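Galactonate dehydratase (Zobellia galactanivorans, PDB 5OLC) is an enzyme of the enolase superfamily, with the N-terminal domain of the mandelate racemase and muconate lactonizing group and a C-terminal TIM-barrel-type domain. Local coordinates at residues K169-K174 with P195-M200; F227-S232 with G252-Y257. All coordinates share one frame; numbering follows the deposited sequence.

Interaction 1 (K169-K174 with P195-M200); sequences KATKMK and PDMRLM
A170, T171 and K172 run beside R198, L199 and M200 as neighbouring parallel strands, with axes 4.7 Å apart and inclined by 20°. Four backbone hydrogen bonds join them. R198 N donates to K169 O (3.0 Å) and T171 N to R198 O. M200 N donates to T171 O, and M173 N to M200 O (2.9 Å). The linking helix 179-193 makes this a beta-alpha-beta unit.

The apolar contacts fall on both faces. Beside T171, the side chain of L199 points the same way, and T171 CG2 lies 3.8 Å from L199 CD1. M173 CG also reaches that methyl, and helix 179-193 covers M173 and L199. The M197 chain is extended, with CG anti to the backbone N (chi1 -159°), and this carries its CE to 3.8 Å from T171 CB. On the other face M200 crosses K172 at about a right angle, with K172 CG 4.0 Å from M200 CB.

The polar ends find their partners on other strands. The R198 guanidinium has K169 O over one face and A170 CB obliquely beside it, 3.7 Å from NH2. Its salt bridge is with E138. T171 OG1 is hydrogen-bonded to A141 O. K172 NZ forms salt bridges with E228 and E337.

The chemistry implies a division of labour: backbone bonds and apolar groups join the two strands, while charged ends tie them to other parts of the barrel.

Interaction 2 (F227-S232 with G252-Y257); sequences FEEPVS and GGECEY
E229 meets G252, G253 and E254, and E228 meets E254, at the C-terminal ends of adjacent strands of the enolase-type barrel, where this superfamily carries its active site. E229 reaches to the loop backbone. Its chain is bent at chi2 (-85°), which turns the carboxylate to G253. G253 N donates to E229 OE2 at 3.0 Å, nearly straight (167°) and nearly along the C-O axis. The same oxygen lies 3.4 Å from G252 CA. E229 OE1 has a weak hydrogen bond from H205.

The E254 chain, extended beyond CG, crosses that of E229 obliquely, with E229 CG 3.8 Å from E254 CG. It ends beside E228, where E228 OE2 and E254 OE1 are 3.0 Å apart. These are two acceptors, and their carboxylate planes are almost perpendicular. E228 OE2 takes a salt bridge from K172. E254 lies within a type I turn from G253 to E256, and at its end E256 forms a salt bridge with R98 of the second subunit.

Acids at or just after the ends of three successive strands (D202, E228, E254) are consistent with the metal site of enolase relatives. D202, on strand 198-202, touches E228, E229 and E254. Y239 of helix 236-245 packs on E229.

Interactions 1 and 2 lie in series along the chain and in one barrel sheet, where strand 198-202 neighbours strand 224-228. Their centres are about 19 Å apart, yet they touch through one pair: K172 NZ makes a salt bridge of 3.0 Å with E228 OE2. K172 thus extends from the strand pairing of interaction 1 into the acidic group of interaction 2. A weaker, long ion pair links K172 to D202, two residues past M200 on the same strand. The K172 to E228 pair lies toward the C-terminal ends of the strands, consistent with the usual place of the active site in enolase-type barrels.

Interaction 1 (K169-K174 with P195-M200)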
loop_
_atom_site.group_PDB
_atom_site.type_symbol
_atom_site.label_atom_id
_atom_site.label_comp_id
_atom_site.label_asym_id
_atom_site.label_seq_id
_atom_site.Cartn_x
_atom_site.Cartn_y
_atom_site.Cartn_z
ATOM N N LYS A 169 -5.609 -37.014 22.462
ATOM C CA LYS A 169 -5.998 -36.937 21.052
ATOM C C LYS A 169 -4.947 -36.212 20.202
ATOM O O LYS A 169 -4.958 -36.317 18.970
ATOM C CB LYS A 169 -7.379 -36.254 20.909
ATOM C CG LYS A 169 -8.479 -36.750 21.871
ATOM C CD LYS A 169 -9.081 -38.120 21.497
ATOM C CE LYS A 169 -10.212 -38.541 22.410
ATOM N NZ LYS A 169 -9.736 -39.063 23.724
ATOM N N ALA A 170 -4.035 -35.485 20.872
ATOM C CA ALA A 170 -2.965 -34.707 20.251
ATOM C C ALA A 170 -1.735 -34.601 21.145
ATOM O O ALA A 170 -1.861 -34.626 22.374
ATOM C CB ALA A 170 -3.473 -33.313 19.925
ATOM N N THR A 171 -0.548 -34.450 20.526
ATOM C CA THR A 171 0.710 -34.293 21.258
ATOM C C THR A 171 1.651 -33.295 20.572
ATOM O O THR A 171 1.789 -33.321 19.348
ATOM C CB THR A 171 1.379 -35.654 21.569
ATOM O OG1 THR A 171 2.532 -35.443 22.386
ATOM C CG2 THR A 171 1.743 -36.460 20.317
ATOM N N LYS A 172 2.292 -32.413 21.370
ATOM C CA LYS A 172 3.234 -31.405 20.869
ATOM C C LYS A 172 4.682 -31.755 21.210
ATOM O O LYS A 172 5.067 -31.827 22.385
ATOM C CB LYS A 172 2.870 -29.993 21.351
ATOM C CG LYS A 172 3.656 -28.890 20.659
ATOM C CD LYS A 172 3.362 -27.535 21.258
ATOM C CE LYS A 172 4.312 -27.150 22.365
ATOM N NZ LYS A 172 3.905 -25.884 23.024
ATOM N N MET A 173 5.486 -31.946 20.165
ATOM C CA MET A 173 6.900 -32.302 20.277
ATOM C C MET A 173 7.844 -31.119 20.033
ATOM O O MET A 173 7.532 -30.229 19.231
ATOM C CB MET A 173 7.234 -33.492 19.365
ATOM C CG MET A 173 7.020 -33.221 17.893
ATOM S SD MET A 173 7.680 -34.531 16.861
ATOM C CE MET A 173 9.488 -34.328 17.164
ATOM N N LYS A 174 8.998 -31.114 20.731
ATOM C CA LYS A 174 9.991 -30.054 20.586
ATOM C C LYS A 174 11.013 -30.408 19.533
ATOM O O LYS A 174 11.531 -31.525 19.520
ATOM C CB LYS A 174 10.658 -29.708 21.914
ATOM N N PRO A 195 -1.886 -42.860 12.475
ATOM C CA PRO A 195 -2.477 -41.708 11.780
ATOM C C PRO A 195 -3.592 -40.959 12.524
ATOM O O PRO A 195 -3.857 -39.796 12.199
ATOM C CB PRO A 195 -2.996 -42.328 10.481
ATOM C CG PRO A 195 -3.285 -43.755 10.821
ATOM C CD PRO A 195 -2.540 -44.123 12.072
ATOM N N ASP A 196 -4.252 -41.621 13.489
ATOM C CA ASP A 196 -5.399 -41.083 14.214
ATOM C C ASP A 196 -5.077 -39.960 15.203
ATOM O O ASP A 196 -5.927 -39.088 15.417
ATOM C CB ASP A 196 -6.161 -42.216 14.909
ATOM C CG ASP A 196 -6.592 -43.305 13.953
ATOM O OD1 ASP A 196 -7.334 -42.996 12.995
ATOM O OD2 ASP A 196 -6.167 -44.464 14.146
ATOM N N MET A 197 -3.880 -39.972 15.809
ATOM C CA MET A 197 -3.512 -38.944 16.786
ATOM C C MET A 197 -2.865 -37.731 16.111
ATOM O O MET A 197 -2.002 -37.908 15.244
ATOM C CB MET A 197 -2.587 -39.535 17.863
ATOM C CG MET A 197 -2.562 -38.732 19.134
ATOM S SD MET A 197 -1.208 -39.237 20.215
ATOM C CE MET A 197 -1.480 -38.166 21.580
ATOM N N ARG A 198 -3.279 -36.503 16.515
ATOM C CA ARG A 198 -2.719 -35.244 15.994
ATOM C C ARG A 198 -1.317 -35.006 16.571
ATOM O O ARG A 198 -1.046 -35.372 17.716
ATOM C CB ARG A 198 -3.615 -34.044 16.328
ATOM C CG ARG A 198 -4.895 -33.947 15.521
ATOM C CD ARG A 198 -5.665 -32.647 15.780
ATOM N NE ARG A 198 -5.886 -32.331 17.198
ATOM C CZ ARG A 198 -6.861 -32.839 17.945
ATOM N NH1 ARG A 198 -7.703 -33.731 17.435
ATOM N NH2 ARG A 198 -6.979 -32.488 19.222
ATOM N N LEU A 199 -0.441 -34.381 15.787
ATOM C CA LEU A 199 0.933 -34.113 16.190
ATOM C C LEU A 199 1.369 -32.709 15.738
ATOM O O LEU A 199 1.172 -32.352 14.576
ATOM C CB LEU A 199 1.842 -35.223 15.610
ATOM C CG LEU A 199 3.351 -35.123 15.814
ATOM C CD1 LEU A 199 3.744 -35.436 17.252
ATOM C CD2 LEU A 199 4.061 -36.071 14.889
ATOM N N MET A 200 1.951 -31.918 16.664
ATOM C CA MET A 200 2.429 -30.549 16.402
ATOM C C MET A 200 3.923 -30.422 16.724
ATOM O O MET A 200 4.398 -31.083 17.644
ATOM C CB MET A 200 1.639 -29.506 17.219
ATOM C CG MET A 200 0.153 -29.479 16.932
ATOM S SD MET A 200 -0.811 -30.703 17.860
ATOM C CE MET A 200 -0.832 -29.975 19.408
#

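Interaction 2 (F227-S232 with G252-Y257)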
loop_
_atom_site.group_PDB
_atom_site.type_symbol
_atom_site.label_atom_id
_atom_site.label_comp_id
_atom_site.label_asym_id
_atom_site.label_seq_id
_atom_site.Cartn_x
_atom_site.Cartn_y
_atom_site.Cartn_z
ATOM N N PHE A 227 2.870 -25.648 13.341
ATOM C CA PHE A 227 4.259 -25.337 13.622
ATOM C C PHE A 227 4.293 -24.120 14.555
ATOM O O PHE A 227 3.950 -23.003 14.154
ATOM C CB PHE A 227 5.054 -25.115 12.316
ATOM C CG PHE A 227 6.571 -25.078 12.408
ATOM C CD1 PHE A 227 7.219 -25.231 13.632
ATOM C CD2 PHE A 227 7.347 -24.873 11.270
ATOM C CE1 PHE A 227 8.606 -25.184 13.715
ATOM C CE2 PHE A 227 8.743 -24.835 11.354
ATOM C CZ PHE A 227 9.360 -24.982 12.576
ATOM N N GLU A 228 4.675 -24.377 15.822
ATOM C CA GLU A 228 4.765 -23.399 16.905
ATOM C C GLU A 228 6.108 -22.693 16.924
ATOM O O GLU A 228 7.151 -23.338 16.792
ATOM C CB GLU A 228 4.459 -24.053 18.264
ATOM C CG GLU A 228 3.899 -23.076 19.285
ATOM C CD GLU A 228 3.560 -23.670 20.638
ATOM O OE1 GLU A 228 2.616 -24.488 20.707
ATOM O OE2 GLU A 228 4.208 -23.284 21.639
ATOM N N GLU A 229 6.060 -21.354 17.082
ATOM C CA GLU A 229 7.203 -20.435 17.110
ATOM C C GLU A 229 8.320 -20.844 16.083
ATOM O O GLU A 229 9.448 -21.141 16.494
ATOM C CB GLU A 229 7.722 -20.282 18.561
ATOM C CG GLU A 229 6.782 -19.514 19.478
ATOM C CD GLU A 229 6.897 -17.999 19.459
ATOM O OE1 GLU A 229 7.946 -17.475 19.901
ATOM O OE2 GLU A 229 5.906 -17.333 19.083
ATOM N N PRO A 230 8.008 -20.926 14.758
ATOM C CA PRO A 230 9.020 -21.388 13.781
ATOM C C PRO A 230 10.261 -20.511 13.603
ATOM O O PRO A 230 11.341 -21.043 13.359
ATOM C CB PRO A 230 8.225 -21.485 12.484
ATOM C CG PRO A 230 7.110 -20.517 12.657
ATOM C CD PRO A 230 6.724 -20.655 14.083
ATOM N N VAL A 231 10.100 -19.182 13.672
ATOM C CA VAL A 231 11.197 -18.215 13.559
ATOM C C VAL A 231 11.135 -17.233 14.745
ATOM O O VAL A 231 10.270 -17.381 15.616
ATOM C CB VAL A 231 11.274 -17.488 12.183
ATOM C CG1 VAL A 231 11.509 -18.467 11.031
ATOM C CG2 VAL A 231 10.048 -16.609 11.931
ATOM N N SER A 232 12.049 -16.245 14.782
ATOM C CA SER A 232 12.118 -15.214 15.815
ATOM C C SER A 232 10.766 -14.463 15.941
ATOM O O SER A 232 10.203 -14.082 14.903
ATOM C CB SER A 232 13.230 -14.226 15.477
ATOM O OG SER A 232 13.217 -13.081 16.313
ATOM N N GLY A 252 2.094 -18.903 16.790
ATOM C CA GLY A 252 2.999 -17.920 17.373
ATOM C C GLY A 252 2.319 -16.895 18.243
ATOM O O GLY A 252 1.110 -16.698 18.149
ATOM N N GLY A 253 3.103 -16.242 19.084
ATOM C CA GLY A 253 2.598 -15.210 19.974
ATOM C C GLY A 253 2.955 -15.453 21.416
ATOM O O GLY A 253 2.591 -14.636 22.262
ATOM N N GLU A 254 3.670 -16.578 21.720
ATOM C CA GLU A 254 4.137 -16.903 23.078
ATOM C C GLU A 254 4.732 -15.624 23.661
ATOM O O GLU A 254 4.280 -15.145 24.696
ATOM C CB GLU A 254 5.277 -17.932 23.031
ATOM C CG GLU A 254 4.905 -19.385 22.828
ATOM C CD GLU A 254 6.067 -20.324 23.115
ATOM O OE1 GLU A 254 6.265 -21.276 22.327
ATOM O OE2 GLU A 254 6.793 -20.098 24.115
ATOM N N CYS A 255 5.684 -15.030 22.905
ATOM C CA CYS A 255 6.467 -13.831 23.194
ATOM C C CYS A 255 5.749 -12.502 22.844
ATOM O O CYS A 255 6.379 -11.438 22.885
ATOM C CB CYS A 255 7.830 -13.933 22.516
ATOM S SG CYS A 255 8.588 -15.573 22.639
ATOM N N GLU A 256 4.433 -12.558 22.544
ATOM C CA GLU A 256 3.636 -11.360 22.260
ATOM C C GLU A 256 2.853 -10.922 23.492
ATOM O O GLU A 256 2.277 -11.750 24.195
ATOM C CB GLU A 256 2.736 -11.545 21.034
ATOM C CG GLU A 256 3.444 -11.319 19.710
ATOM C CD GLU A 256 3.890 -9.901 19.391
ATOM O OE1 GLU A 256 3.340 -8.945 19.981
ATOM O OE2 GLU A 256 4.784 -9.747 18.529
ATOM N N TYR A 257 2.902 -9.620 23.786
ATOM C CA TYR A 257 2.306 -9.019 24.976
ATOM C C TYR A 257 1.346 -7.885 24.630
ATOM O O TYR A 257 1.634 -7.056 23.763
ATOM C CB TYR A 257 3.424 -8.491 25.907
ATOM C CG TYR A 257 4.386 -9.552 26.411
ATOM C CD1 TYR A 257 5.466 -9.971 25.635
ATOM C CD2 TYR A 257 4.248 -10.099 27.683
ATOM C CE1 TYR A 257 6.343 -10.960 26.085
ATOM C CE2 TYR A 257 5.124 -11.080 28.150
ATOM C CZ TYR A 257 6.170 -11.509 27.347
ATOM O OH TYR A 257 7.047 -12.457 27.816
#